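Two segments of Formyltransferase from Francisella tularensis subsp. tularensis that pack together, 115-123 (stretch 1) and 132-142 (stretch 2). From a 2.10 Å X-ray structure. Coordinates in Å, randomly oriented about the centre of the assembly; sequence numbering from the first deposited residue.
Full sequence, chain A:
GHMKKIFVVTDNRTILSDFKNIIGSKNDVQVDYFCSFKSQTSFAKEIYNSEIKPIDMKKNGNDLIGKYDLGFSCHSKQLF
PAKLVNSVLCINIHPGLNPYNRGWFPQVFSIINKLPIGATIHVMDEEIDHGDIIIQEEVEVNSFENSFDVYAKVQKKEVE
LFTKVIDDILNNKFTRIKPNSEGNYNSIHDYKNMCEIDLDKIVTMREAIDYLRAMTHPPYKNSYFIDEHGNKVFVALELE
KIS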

# COMPACT_ATOMS: atom_id res chain seq x y z
N LEU A 115 19.26 14.17 -1.96
CA LEU A 115 20.65 14.04 -1.51
C LEU A 115 21.10 12.58 -1.41
O LEU A 115 20.28 11.71 -1.07
CB LEU A 115 20.82 14.81 -0.21
CG LEU A 115 20.58 16.33 -0.44
CD1 LEU A 115 20.85 17.08 0.85
CD2 LEU A 115 21.44 16.92 -1.57
N PRO A 116 22.36 12.26 -1.75
CA PRO A 116 22.83 10.90 -1.53
C PRO A 116 22.48 10.29 -0.17
O PRO A 116 22.42 10.96 0.85
CB PRO A 116 24.35 11.08 -1.56
CG PRO A 116 24.51 12.10 -2.61
CD PRO A 116 23.48 13.10 -2.17
N ILE A 117 22.39 8.97 -0.18
CA ILE A 117 22.14 8.18 1.02
C ILE A 117 23.07 7.01 0.87
O ILE A 117 23.42 6.57 -0.22
CB ILE A 117 20.64 7.72 1.05
CG1 ILE A 117 20.33 6.84 2.26
CG2 ILE A 117 20.37 6.86 -0.18
CD1 ILE A 117 20.40 7.58 3.57
N GLY A 118 23.47 6.46 2.00
CA GLY A 118 24.44 5.36 1.99
C GLY A 118 24.78 5.09 3.43
O GLY A 118 23.90 5.30 4.34
N ALA A 119 26.00 4.57 3.64
CA ALA A 119 26.48 4.29 5.01
C ALA A 119 27.88 4.84 5.25
O ALA A 119 28.66 4.81 4.35
CB ALA A 119 26.50 2.78 5.27
N THR A 120 28.13 5.33 6.45
CA THR A 120 29.36 5.93 6.85
C THR A 120 29.82 5.33 8.18
O THR A 120 28.99 5.09 9.10
CB THR A 120 29.13 7.41 7.11
OG1 THR A 120 28.60 8.04 5.97
CG2 THR A 120 30.46 8.14 7.48
N ILE A 121 31.13 5.08 8.25
CA ILE A 121 31.86 4.85 9.50
C ILE A 121 32.83 5.96 9.70
O ILE A 121 33.64 6.31 8.82
CB ILE A 121 32.65 3.54 9.45
CG1 ILE A 121 31.73 2.40 9.09
CG2 ILE A 121 33.36 3.33 10.77
CD1 ILE A 121 32.41 1.11 8.71
N HIS A 122 32.72 6.58 10.86
CA HIS A 122 33.47 7.78 11.10
C HIS A 122 33.82 7.86 12.57
O HIS A 122 33.13 7.31 13.44
CB HIS A 122 32.68 9.02 10.66
CG HIS A 122 31.47 9.29 11.50
ND1 HIS A 122 30.24 8.70 11.26
CD2 HIS A 122 31.29 10.10 12.57
CE1 HIS A 122 29.37 9.12 12.16
NE2 HIS A 122 29.99 9.95 12.98
N VAL A 123 34.92 8.55 12.83
CA VAL A 123 35.35 8.78 14.19
C VAL A 123 34.47 9.79 14.89
O VAL A 123 34.28 10.87 14.40
CB VAL A 123 36.83 9.24 14.23
CG1 VAL A 123 37.31 9.46 15.67
CG2 VAL A 123 37.71 8.21 13.51
N ASP A 132 36.05 12.85 11.36
CA ASP A 132 36.74 12.04 10.34
C ASP A 132 36.10 10.79 9.82
O ASP A 132 35.85 9.82 10.54
CB ASP A 132 38.14 11.62 10.81
CG ASP A 132 39.15 12.78 10.81
OD1 ASP A 132 38.83 13.89 10.32
OD2 ASP A 132 40.25 12.55 11.34
N ILE A 133 35.99 10.72 8.50
CA ILE A 133 35.47 9.56 7.87
C ILE A 133 36.52 8.49 7.57
O ILE A 133 37.57 8.69 6.95
CB ILE A 133 34.78 9.89 6.52
CG1 ILE A 133 33.65 10.87 6.76
CG2 ILE A 133 34.24 8.62 5.89
CD1 ILE A 133 33.07 11.47 5.49
N ILE A 134 36.17 7.28 7.93
CA ILE A 134 37.06 6.18 7.74
C ILE A 134 36.78 5.49 6.46
O ILE A 134 37.69 5.09 5.72
CB ILE A 134 36.87 5.17 8.85
CG1 ILE A 134 37.23 5.79 10.20
CG2 ILE A 134 37.54 3.89 8.50
CD1 ILE A 134 37.07 4.88 11.38
N ILE A 135 35.49 5.25 6.27
CA ILE A 135 35.00 4.60 5.07
C ILE A 135 33.49 4.91 4.91
O ILE A 135 32.74 4.92 5.91
CB ILE A 135 35.30 3.12 5.04
CG1 ILE A 135 35.20 2.61 3.62
CG2 ILE A 135 34.37 2.23 5.89
CD1 ILE A 135 35.24 1.12 3.38
N GLN A 136 33.06 5.17 3.67
CA GLN A 136 31.62 5.34 3.43
C GLN A 136 31.30 4.97 2.01
O GLN A 136 32.18 5.03 1.12
CB GLN A 136 31.20 6.76 3.67
CG GLN A 136 31.70 7.72 2.60
CD GLN A 136 31.31 9.12 2.95
OE1 GLN A 136 31.85 10.03 2.36
NE2 GLN A 136 30.36 9.32 3.88
N GLU A 137 30.05 4.57 1.78
CA GLU A 137 29.64 4.23 0.42
C GLU A 137 28.19 4.60 0.14
O GLU A 137 27.25 4.30 0.93
CB GLU A 137 29.96 2.77 0.12
CG GLU A 137 29.80 2.42 -1.35
CD GLU A 137 29.95 0.93 -1.60
OE1 GLU A 137 30.55 0.20 -0.77
OE2 GLU A 137 29.48 0.46 -2.66
N GLU A 138 27.98 5.29 -0.98
CA GLU A 138 26.58 5.53 -1.44
C GLU A 138 25.78 4.28 -1.78
O GLU A 138 26.35 3.24 -2.12
CB GLU A 138 26.55 6.51 -2.61
CG GLU A 138 25.19 6.92 -3.12
CD GLU A 138 25.30 8.09 -4.10
OE1 GLU A 138 26.39 8.57 -4.44
OE2 GLU A 138 24.29 8.58 -4.57
N VAL A 139 24.46 4.36 -1.60
CA VAL A 139 23.50 3.32 -1.96
C VAL A 139 22.46 3.91 -2.90
O VAL A 139 22.05 5.08 -2.74
CB VAL A 139 22.83 2.83 -0.65
CG1 VAL A 139 21.53 2.13 -0.88
CG2 VAL A 139 23.81 1.96 0.17
N GLU A 140 22.04 3.14 -3.90
CA GLU A 140 21.06 3.58 -4.92
C GLU A 140 19.65 3.58 -4.33
O GLU A 140 19.27 2.67 -3.57
CB GLU A 140 20.97 2.55 -6.07
CG GLU A 140 22.14 2.53 -7.04
CD GLU A 140 21.80 1.83 -8.35
OE1 GLU A 140 21.31 0.67 -8.30
OE2 GLU A 140 22.05 2.43 -9.43
N VAL A 141 18.86 4.58 -4.67
CA VAL A 141 17.44 4.54 -4.36
C VAL A 141 16.72 4.22 -5.66
O VAL A 141 16.66 5.07 -6.57
CB VAL A 141 16.95 5.87 -3.84
CG1 VAL A 141 15.46 5.78 -3.54
CG2 VAL A 141 17.72 6.27 -2.61
N ASN A 142 16.18 3.02 -5.77
CA ASN A 142 15.32 2.72 -6.93
C ASN A 142 13.86 3.17 -6.85
O ASN A 142 13.30 3.39 -5.75
CB ASN A 142 15.43 1.22 -7.18
CG ASN A 142 16.86 0.80 -7.49
OD1 ASN A 142 17.53 1.44 -8.28
ND2 ASN A 142 17.32 -0.26 -6.86
O HOH W 1 22.02 7.80 -2.84

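Ile121 and Ile117 have the most surface covered by the other stretch, 77 and 72 Å², and Val123 follows with 53 Å². Ile121 and Val123 lie on the strand of stretch 1, which runs antiparallel to the strand of stretch 2 at 163°. Together the two stretches bury 686 Å².

Ile121 sits where the pairing changes register. Ile121 N donates to Ile135 O at 2.8 Å in a nearly straight bond. Its O accepts from two successive amides. Ile134 N to Ile121 O is 2.9 Å, and Ile135 N to Ile121 O is a weak bond of 3.3 Å. This shared acceptor marks a beta bulge: Ile121 pairs with Ile135, but His122 pairs with Ile133. The chain also turns a corner at Ile134. The Ile121 side chain packs against both neighbours. Ile121 CD1 lies 3.6 Å from Ile135 CG2, and Ile121 CG2 lies 4.1 Å from Ile134 CD1.

Val123 continues the pairing beyond the bulge. Val123 N donates to Asp132 O at 2.8 Å. Val123 CG2 is 4.0 Å from Ile134 CD1, so the end of Ile134 touches both Val123 and Ile121. The contacts of Ile134 CD1 with Val123 and Ile121 are apolar.

Ile117 lies near the other end of the contact. Ile117 O accepts from Val139 N at 2.8 Å, with an angle of 172° at the hydrogen. The return path goes through a water. Ile117 N donates to water 1 at 2.9 Å, and Val139 O lies 2.7 Å from the oxygen of that water, within hydrogen-bonding reach. The side chain of Ile117 meets Val141, with Ile117 CG2 3.6 Å from Val141 CG2.

Between Ile117 and Ile121 the ladder is regular. Ala119 and Glu137 exchange two backbone bonds, Ala119 N to Glu137 O at 3.0 Å and Glu137 N to Ala119 O at 2.9 Å. Gly118 faces Glu138 with their CA atoms 4.0 Å apart. Gly118 CA comes within 3.2 Å of Glu137 O, a CA-H...O contact. A CB built at Gly118 would lie 2.1 Å from Glu137 O and 2.8 Å from Glu138 CA, both clashes. The absence of a side chain therefore permits this close approach.

Thr120 and Gln136 form a non-hydrogen-bonded backbone pair, with their side chains on the same face of the sheet. Here the side chains supply the bond. Gln136 NE2 donates to Thr120 OG1 at 3.0 Å, with a bent angle of 141°.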